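Local coordinates for CLIP-associating protein 2 (Mus musculus, PDB 3WOZ) that probably binds tubulin through its TOG domains, built of HEAT repeats, and contributes to the control of microtubule dynamics, at residues R130-Q135 / S174-W179; D162-S167 / T204-M209. All coordinates share one frame; numbering follows the deposited sequence.

Contact 1. Residues R130-Q135 / S174-W179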
# COMPACT_ATOMS: atom_id res chain seq x y z
N ARG A 130 10.58 -3.47 1.46
CA ARG A 130 10.45 -4.92 1.64
C ARG A 130 9.48 -5.56 0.64
O ARG A 130 9.75 -6.65 0.12
CB ARG A 130 10.02 -5.26 3.08
CG ARG A 130 11.14 -5.14 4.11
CD ARG A 130 10.67 -5.49 5.53
NE ARG A 130 9.72 -4.52 6.06
CZ ARG A 130 10.06 -3.39 6.68
NH1 ARG A 130 11.34 -3.07 6.85
NH2 ARG A 130 9.12 -2.56 7.12
N PHE A 131 8.37 -4.88 0.36
CA PHE A 131 7.37 -5.40 -0.58
C PHE A 131 7.91 -5.49 -2.01
O PHE A 131 7.61 -6.44 -2.73
CB PHE A 131 6.09 -4.56 -0.53
CG PHE A 131 4.90 -5.20 -1.20
CD1 PHE A 131 4.55 -6.52 -0.92
CD2 PHE A 131 4.11 -4.48 -2.09
CE1 PHE A 131 3.44 -7.11 -1.52
CE2 PHE A 131 3.00 -5.06 -2.69
CZ PHE A 131 2.66 -6.38 -2.41
N THR A 132 8.71 -4.50 -2.40
CA THR A 132 9.34 -4.47 -3.72
C THR A 132 10.23 -5.70 -3.95
O THR A 132 10.23 -6.27 -5.04
CB THR A 132 10.14 -3.16 -3.91
OG1 THR A 132 9.26 -2.04 -3.82
CG2 THR A 132 10.84 -3.13 -5.28
N VAL A 133 10.97 -6.09 -2.92
CA VAL A 133 11.88 -7.24 -3.01
C VAL A 133 11.21 -8.57 -2.63
O VAL A 133 11.75 -9.64 -2.93
CB VAL A 133 13.17 -7.04 -2.16
CG1 VAL A 133 13.74 -5.65 -2.36
CG2 VAL A 133 12.92 -7.31 -0.68
N ASP A 134 10.04 -8.49 -1.99
CA ASP A 134 9.37 -9.66 -1.41
C ASP A 134 9.48 -10.89 -2.30
O ASP A 134 9.01 -10.90 -3.44
CB ASP A 134 7.91 -9.35 -1.07
CG ASP A 134 7.38 -10.21 0.08
OD1 ASP A 134 7.49 -11.45 0.01
OD2 ASP A 134 6.83 -9.63 1.04
N GLN A 135 10.12 -11.93 -1.75
CA GLN A 135 10.50 -13.13 -2.50
C GLN A 135 9.43 -14.22 -2.46
O GLN A 135 9.48 -15.18 -3.24
CB GLN A 135 11.83 -13.67 -1.96
CG GLN A 135 12.64 -14.51 -2.95
CD GLN A 135 13.51 -13.66 -3.86
OE1 GLN A 135 14.30 -12.83 -3.40
NE2 GLN A 135 13.38 -13.88 -5.17
N SER A 174 17.78 -1.43 -6.74
CA SER A 174 18.33 -2.31 -7.77
C SER A 174 17.24 -2.88 -8.68
O SER A 174 17.36 -2.83 -9.91
CB SER A 174 19.11 -3.47 -7.14
OG SER A 174 20.18 -3.01 -6.36
N ARG A 175 16.20 -3.43 -8.07
CA ARG A 175 15.06 -3.98 -8.80
C ARG A 175 14.38 -2.93 -9.67
O ARG A 175 14.01 -3.21 -10.81
CB ARG A 175 14.05 -4.60 -7.83
CG ARG A 175 14.55 -5.87 -7.16
CD ARG A 175 13.42 -6.63 -6.47
NE ARG A 175 12.41 -7.10 -7.41
CZ ARG A 175 11.58 -8.12 -7.17
NH1 ARG A 175 10.68 -8.47 -8.09
NH2 ARG A 175 11.64 -8.78 -6.03
N VAL A 176 14.24 -1.72 -9.12
CA VAL A 176 13.60 -0.60 -9.82
C VAL A 176 14.39 -0.20 -11.07
O VAL A 176 13.79 0.04 -12.13
CB VAL A 176 13.36 0.62 -8.88
CG1 VAL A 176 12.72 1.78 -9.62
CG2 VAL A 176 12.48 0.23 -7.70
N ILE A 177 15.72 -0.15 -10.94
CA ILE A 177 16.62 0.19 -12.06
C ILE A 177 16.32 -0.65 -13.30
O ILE A 177 16.18 -0.11 -14.41
CB ILE A 177 18.13 -0.02 -11.70
CG1 ILE A 177 18.49 0.57 -10.32
CG2 ILE A 177 19.05 0.52 -12.81
CD1 ILE A 177 18.68 2.08 -10.27
N THR A 178 16.21 -1.96 -13.12
CA THR A 178 15.98 -2.89 -14.22
C THR A 178 14.55 -2.78 -14.76
O THR A 178 14.34 -2.86 -15.98
CB THR A 178 16.28 -4.35 -13.82
OG1 THR A 178 15.64 -4.65 -12.58
CG2 THR A 178 17.78 -4.55 -13.68
N TRP A 179 13.59 -2.58 -13.86
CA TRP A 179 12.20 -2.35 -14.24
C TRP A 179 12.05 -1.10 -15.12
O TRP A 179 11.03 -0.91 -15.79
CB TRP A 179 11.30 -2.25 -13.00
CG TRP A 179 11.16 -3.52 -12.20
CD1 TRP A 179 11.60 -4.77 -12.54
CD2 TRP A 179 10.50 -3.67 -10.93
NE1 TRP A 179 11.28 -5.67 -11.56
CE2 TRP A 179 10.61 -5.03 -10.56
CE3 TRP A 179 9.84 -2.78 -10.06
CZ2 TRP A 179 10.07 -5.53 -9.37
CZ3 TRP A 179 9.32 -3.28 -8.87
CH2 TRP A 179 9.43 -4.64 -8.54
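The guanidinium of Arg175 carries the carbonyl oxygen of Thr132 over one face, 2.9 Å above its plane, while Val133 O lies at its edge, 3.2 Å from Arg175 NH2. Thr132 O is also only 3.0 Å from Arg175 NH2, but it sits above the plane at a poor angle for a hydrogen bond. Chi1 of -69° sets CG of Arg175 anti to the carbonyl carbon, and a bend at chi3 (63°) swings the tip against the carbonyl end of the last turn of helix 121-133, whose carbonyls would probably attract the positive charge. On the indole of Trp179, one face bears the carbonyl oxygen of Arg175 and the edge meets Arg175 NH1. Thr132 comes at this ring obliquely: Thr132 CG2, anti to the backbone N, touches Trp179 CH2 at 3.9 Å, while OG1 turns back to Leu128 O in its own helix. Val133 CG1 lies 4.2 Å from Arg175 CD, adding an apolar touch. An alanine here in place of Arg175 would remove the guanidinium, and would probably leave the carbonyls of Thr132 and Val133 without their positive neighbour and loosen the packing at the indole edge. Trp179 makes a cation-pi contact with Lys144, and Val176 packs on helix 186-202. In this alpha-solenoid the contact joins the last turn of helix 121-133 and the C-terminal part of helix 167-179, with helix 141-155 touching both through Thr132 and Val176.

Contact 2. Residues D162-S167 / T204-M209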
# COMPACT_ATOMS: atom_id res chain seq x y z
N ASP A 162 13.98 10.10 5.73
CA ASP A 162 13.14 8.90 5.69
C ASP A 162 13.73 7.90 4.69
O ASP A 162 13.36 6.73 4.68
CB ASP A 162 11.70 9.25 5.31
CG ASP A 162 10.98 10.05 6.38
OD1 ASP A 162 10.06 10.81 6.02
OD2 ASP A 162 11.31 9.91 7.58
N PHE A 163 14.63 8.39 3.84
CA PHE A 163 15.29 7.58 2.83
C PHE A 163 16.78 7.42 3.14
O PHE A 163 17.54 8.39 3.08
CB PHE A 163 15.08 8.18 1.44
CG PHE A 163 15.89 7.53 0.36
CD1 PHE A 163 16.95 8.21 -0.23
CD2 PHE A 163 15.59 6.25 -0.08
CE1 PHE A 163 17.71 7.62 -1.24
CE2 PHE A 163 16.35 5.65 -1.09
CZ PHE A 163 17.41 6.33 -1.67
N THR A 164 17.19 6.20 3.47
CA THR A 164 18.57 5.91 3.85
C THR A 164 19.19 4.79 3.00
O THR A 164 18.50 3.89 2.53
CB THR A 164 18.70 5.52 5.34
OG1 THR A 164 17.80 4.46 5.66
CG2 THR A 164 18.40 6.71 6.25
N ASN A 165 20.51 4.88 2.82
CA ASN A 165 21.28 3.86 2.11
C ASN A 165 21.52 2.65 3.00
O ASN A 165 22.57 2.53 3.65
CB ASN A 165 22.60 4.45 1.58
CG ASN A 165 23.39 3.45 0.74
OD1 ASN A 165 22.84 2.49 0.20
ND2 ASN A 165 24.69 3.69 0.61
N SER A 166 20.53 1.76 3.04
CA SER A 166 20.63 0.50 3.76
C SER A 166 20.70 -0.66 2.76
O SER A 166 20.69 -0.43 1.55
CB SER A 166 19.44 0.33 4.70
OG SER A 166 18.22 0.47 4.00
N SER A 167 20.77 -1.89 3.27
CA SER A 167 20.80 -3.07 2.42
C SER A 167 19.46 -3.32 1.73
O SER A 167 19.42 -3.60 0.53
CB SER A 167 21.23 -4.30 3.22
OG SER A 167 20.37 -4.54 4.32
N THR A 204 19.56 13.64 -2.50
CA THR A 204 20.64 13.47 -3.47
C THR A 204 21.87 12.75 -2.89
O THR A 204 22.24 11.69 -3.39
CB THR A 204 21.02 14.82 -4.14
OG1 THR A 204 19.85 15.43 -4.70
CG2 THR A 204 22.05 14.61 -5.25
N PRO A 205 22.50 13.31 -1.83
CA PRO A 205 23.71 12.68 -1.29
C PRO A 205 23.53 11.21 -0.90
O PRO A 205 24.36 10.38 -1.27
CB PRO A 205 24.04 13.53 -0.06
CG PRO A 205 23.47 14.86 -0.38
CD PRO A 205 22.19 14.56 -1.10
N GLU A 206 22.45 10.90 -0.20
CA GLU A 206 22.18 9.52 0.23
C GLU A 206 21.88 8.60 -0.96
O GLU A 206 22.15 7.40 -0.89
CB GLU A 206 21.04 9.49 1.25
CG GLU A 206 20.91 8.18 2.03
CD GLU A 206 21.91 8.05 3.18
OE1 GLU A 206 21.93 6.98 3.83
OE2 GLU A 206 22.68 9.00 3.45
N PHE A 207 21.33 9.16 -2.03
CA PHE A 207 21.07 8.40 -3.25
C PHE A 207 22.35 8.19 -4.06
O PHE A 207 22.50 7.16 -4.72
CB PHE A 207 20.00 9.07 -4.12
CG PHE A 207 19.46 8.17 -5.20
CD1 PHE A 207 20.03 8.16 -6.47
CD2 PHE A 207 18.39 7.32 -4.95
CE1 PHE A 207 19.54 7.33 -7.47
CE2 PHE A 207 17.89 6.48 -5.94
CZ PHE A 207 18.47 6.49 -7.20
N THR A 208 23.25 9.17 -4.02
CA THR A 208 24.55 9.06 -4.68
C THR A 208 25.37 7.94 -4.02
O THR A 208 26.04 7.17 -4.71
CB THR A 208 25.32 10.40 -4.64
OG1 THR A 208 24.43 11.47 -4.99
CG2 THR A 208 26.49 10.39 -5.62
N MSE A 209 25.29 7.87 -2.70
CA MSE A 209 25.95 6.83 -1.91
C MSE A 209 25.38 5.45 -2.25
O MSE A 209 26.13 4.48 -2.37
CB MSE A 209 25.76 7.13 -0.42
CG MSE A 209 27.01 6.98 0.44
SE MSE A 209 26.74 7.68 2.24
CE MSE A 209 25.71 6.21 2.99
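Phe163 and Phe207 cross obliquely, and the tip of the first ring meets the rim of the second: Phe163 CZ lies 3.6 Å from Phe207 CD2, near the plane of the Phe207 ring. Both side chains hold CG anti to the backbone N, which carries the Phe163 ring across to the helix although its CB does not point there. Glu206 also extends with CG anti to the backbone N (chi1 -164°), and CG so placed lies 3.5 Å from Phe163 O. A bend at chi2 (79°) then directs the carboxylate to the loop. There Glu206 OE1 accepts the backbone N-H of Asn165 at a distance of 2.7 Å from Asn165 N, using its anti lone pair, and the N-H...O angle of 176° makes the bond almost straight. Asn165, the centre of an inverse gamma turn, points toward the helix; Asn165 ND2 comes within 3.6 Å of CE of selenomethionine Met209, whose chain is bent at chi3, and within 3.4 Å of Met209 O. Its OD1 is taken by Arg170, which ties the amide to the first turn of helix 167-179. Ser166 is the N-cap residue of that helix. Both rings also pack on helix 186-202, Phe163 on Leu199 and Leu202 and Phe207 on Leu196 and Leu199. The contact thus fastens the loop between helices 141-155 and 167-179 to helix 204-212, the last but one in the chain, with helix 186-202 packed against both rings.

In the fold
Helix 167-179 connects the two contacts: contact 2 includes the loop that enters its N-terminus, and contact 1 uses its C-terminal turns. The paired segments alternate along the chain, so the interactions interlock in sequence while staying apart in space. Their centres are 16 Å apart and their nearest atoms about 5 Å, without touching. Helix 186-202 bridges them, since Leu196 packs on Val176 of contact 1 and on Phe207 of contact 2. Contact 1 lies 15 Å from the centre of the chain and contact 2 lies 22 Å out, on the same side. Contact 1 joins two helices with helix 141-155 between them in sequence, and contact 2 joins the loop before helix 167-179 to helix 204-212.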